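Local coordinates for protein soluble lytic transglycosylase B3 (Pseudomonas aeruginosa, PDB 5ANZ) that probably cleaves bacterial peptidoglycan as a multidomain lytic transglycosylase that takes part in cell-wall turnover and carries a bound calcium ion, at residues A[210-214]-A[225-229]. Residues are numbered along the deposited sequence; the frame is centred on the assembly and turned at random.
Sequences TTHNQ and RDIWG
H212 reaches from helix 209-215 into the calcium-binding loop of the lysozyme-like transglycosylase domain, between the ligands K224 and D233 of an EF-hand-like site, as in relatives of the Slt35 type, and R225 reaches back alongside the imidazole. With CG anti to the backbone N (chi1 175°), the imidazole extends away from its helix and presents its edge to the loop: H212 CE1 lies 3.1 Å from R225 O, near the ring plane, while H212 ND1 sits 3.5 Å from I227 CD1. That ND1 is buried without a polar partner in the model; NE2 is hydrogen-bonded to D188, whose carboxylate also accepts from R225 N and so ties ring and loop together. W228 comes up at a slant, its six-membered ring turned 43° from the imidazole and W228 CZ3 4.1 Å from H212 CE1, while its indole NE1 is held by I195 O. R225 heads back toward the helix, its chain bent at chi3. H212 O lies over one face of the guanidinium; N213 O is at the edge, taking two weak bonds of 3.5 Å from R225 NH1 and NH2. A216 O gives NH1 a further acceptor. T211, of the N-acetylglucosamine site, shares this helix. From D226 to W228 the loop makes an Asx turn, D226 OD1 accepting from W228 N; G229 N, 2.8 Å from D226 OD1 on the same carboxylate face, extends it into an Asx motif.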
ATOM      1  N   THR A 210      13.853   3.211  -8.179  1.00 24.39           N
ATOM      2  CA  THR A 210      14.673   3.847  -7.147  1.00 24.48           C
ATOM      3  C   THR A 210      14.611   3.042  -5.831  1.00 23.58           C
ATOM      4  O   THR A 210      15.603   2.965  -5.096  1.00 25.69           O
ATOM      5  CB  THR A 210      14.261   5.323  -6.901  1.00 27.82           C
ATOM      6  OG1 THR A 210      12.880   5.388  -6.526  1.00 27.62           O
ATOM      7  CG2 THR A 210      14.506   6.171  -8.154  1.00 30.16           C
ATOM      8  N   THR A 211      13.470   2.414  -5.533  1.00 20.49           N
ATOM      9  CA  THR A 211      13.398   1.563  -4.354  1.00 19.44           C
ATOM     10  C   THR A 211      14.254   0.307  -4.513  1.00 24.47           C
ATOM     11  O   THR A 211      14.946  -0.122  -3.588  1.00 22.68           O
ATOM     12  CB  THR A 211      11.930   1.156  -4.048  1.00 21.11           C
ATOM     13  OG1 THR A 211      11.178   2.340  -3.764  1.00 26.31           O
ATOM     14  CG2 THR A 211      11.867   0.193  -2.873  1.00 24.56           C
ATOM     15  N   HIS A 212      14.230  -0.284  -5.703  1.00 22.70           N
ATOM     16  CA  HIS A 212      15.125  -1.389  -5.988  1.00 20.40           C
ATOM     17  C   HIS A 212      16.582  -0.978  -5.745  1.00 20.89           C
ATOM     18  O   HIS A 212      17.336  -1.691  -5.075  1.00 21.14           O
ATOM     19  CB  HIS A 212      14.951  -1.866  -7.440  1.00 21.74           C
ATOM     20  CG  HIS A 212      15.931  -2.918  -7.847  1.00 23.09           C
ATOM     21  ND1 HIS A 212      15.633  -4.263  -7.816  1.00 23.50           N
ATOM     22  CD2 HIS A 212      17.215  -2.818  -8.273  1.00 21.89           C
ATOM     23  CE1 HIS A 212      16.693  -4.948  -8.211  1.00 21.55           C
ATOM     24  NE2 HIS A 212      17.654  -4.106  -8.501  1.00 24.66           N
ATOM     25  N   ASN A 213      16.970   0.179  -6.261  0.54 21.57           N
ATOM     26  CA  ASN A 213      18.369   0.564  -6.191  0.54 22.63           C
ATOM     27  C   ASN A 213      18.848   0.855  -4.766  0.54 24.74           C
ATOM     28  O   ASN A 213      20.044   0.753  -4.489  0.54 27.31           O
ATOM     29  CB  ASN A 213      18.626   1.765  -7.109  0.54 22.20           C
ATOM     30  CG  ASN A 213      18.699   1.363  -8.574  0.54 24.89           C
ATOM     31  OD1 ASN A 213      18.789   0.173  -8.893  0.54 22.70           O
ATOM     32  ND2 ASN A 213      18.696   2.349  -9.470  0.54 30.04           N
ATOM     33  N   GLN A 214      17.923   1.188  -3.867  1.00 21.79           N
ATOM     34  CA  GLN A 214      18.299   1.425  -2.479  0.52 25.62           C
ATOM     35  C   GLN A 214      18.094   0.210  -1.591  1.00 27.48           C
ATOM     36  O   GLN A 214      18.850   0.006  -0.648  1.00 26.98           O
ATOM     37  CB  GLN A 214      17.531   2.610  -1.889  0.52 29.68           C
ATOM     38  CG  GLN A 214      17.925   2.886  -0.443  0.52 36.66           C
ATOM     39  CD  GLN A 214      17.433   4.225   0.071  0.52 44.05           C
ATOM     40  OE1 GLN A 214      16.839   5.011  -0.669  0.52 41.58           O
ATOM     41  NE2 GLN A 214      17.682   4.491   1.351  0.52 42.77           N
ATOM     42  N   ARG A 225      20.807  -8.642  -8.157  1.00 23.36           N
ATOM     43  CA  ARG A 225      19.635  -8.415  -7.310  0.80 20.65           C
ATOM     44  C   ARG A 225      18.401  -8.699  -8.159  1.00 21.53           C
ATOM     45  O   ARG A 225      17.764  -7.792  -8.673  1.00 22.60           O
ATOM     46  CB  ARG A 225      19.636  -6.992  -6.757  0.80 21.82           C
ATOM     47  CG  ARG A 225      20.870  -6.710  -5.909  0.80 25.60           C
ATOM     48  CD  ARG A 225      20.709  -5.419  -5.111  0.80 31.00           C
ATOM     49  NE  ARG A 225      21.018  -4.236  -5.910  0.80 31.27           N
ATOM     50  CZ  ARG A 225      20.809  -2.983  -5.513  0.80 31.19           C
ATOM     51  NH1 ARG A 225      20.278  -2.726  -4.319  0.80 24.00           N
ATOM     52  NH2 ARG A 225      21.136  -1.977  -6.314  0.80 27.46           N
ATOM     53  N   ASP A 226      18.096  -9.980  -8.311  1.00 19.81           N
ATOM     54  CA  ASP A 226      17.069 -10.422  -9.255  1.00 18.42           C
ATOM     55  C   ASP A 226      15.713 -10.614  -8.592  1.00 17.74           C
ATOM     56  O   ASP A 226      15.368 -11.726  -8.174  1.00 22.08           O
ATOM     57  CB  ASP A 226      17.517 -11.719  -9.914  1.00 20.35           C
ATOM     58  CG  ASP A 226      16.460 -12.302 -10.838  1.00 24.96           C
ATOM     59  OD1 ASP A 226      15.538 -11.560 -11.236  1.00 22.45           O
ATOM     60  OD2 ASP A 226      16.567 -13.500 -11.174  1.00 29.52           O
ATOM     61  N   ILE A 227      14.939  -9.535  -8.517  1.00 18.48           N
ATOM     62  CA  ILE A 227      13.634  -9.599  -7.871  1.00 17.19           C
ATOM     63  C   ILE A 227      12.578 -10.112  -8.843  1.00 17.52           C
ATOM     64  O   ILE A 227      11.402 -10.129  -8.510  1.00 20.11           O
ATOM     65  CB  ILE A 227      13.183  -8.225  -7.330  1.00 18.78           C
ATOM     66  CG1 ILE A 227      13.116  -7.207  -8.467  1.00 17.97           C
ATOM     67  CG2 ILE A 227      14.151  -7.731  -6.234  1.00 21.69           C
ATOM     68  CD1 ILE A 227      12.484  -5.859  -8.048  1.00 22.75           C
ATOM     69  N   TRP A 228      13.008 -10.526 -10.035  1.00 19.00           N
ATOM     70  CA  TRP A 228      12.110 -11.128 -11.023  1.00 21.40           C
ATOM     71  C   TRP A 228      12.098 -12.653 -10.945  1.00 20.65           C
ATOM     72  O   TRP A 228      11.024 -13.277 -10.916  1.00 21.67           O
ATOM     73  CB  TRP A 228      12.517 -10.675 -12.442  1.00 18.68           C
ATOM     74  CG  TRP A 228      12.350  -9.196 -12.618  1.00 17.51           C
ATOM     75  CD1 TRP A 228      11.257  -8.551 -13.124  1.00 17.16           C
ATOM     76  CD2 TRP A 228      13.296  -8.165 -12.280  1.00 17.77           C
ATOM     77  NE1 TRP A 228      11.454  -7.203 -13.110  1.00 19.29           N
ATOM     78  CE2 TRP A 228      12.698  -6.933 -12.598  1.00 18.16           C
ATOM     79  CE3 TRP A 228      14.583  -8.173 -11.729  1.00 17.90           C
ATOM     80  CZ2 TRP A 228      13.337  -5.710 -12.386  1.00 18.33           C
ATOM     81  CZ3 TRP A 228      15.223  -6.947 -11.507  1.00 18.55           C
ATOM     82  CH2 TRP A 228      14.596  -5.738 -11.833  1.00 19.36           C
ATOM     83  N   GLY A 229      13.281 -13.254 -10.932  1.00 20.52           N
ATOM     84  CA  GLY A 229      13.385 -14.696 -11.060  1.00 23.14           C
ATOM     85  C   GLY A 229      13.934 -15.437  -9.859  1.00 30.15           C
ATOM     86  O   GLY A 229      13.993 -16.671  -9.859  1.00 32.77           O
TER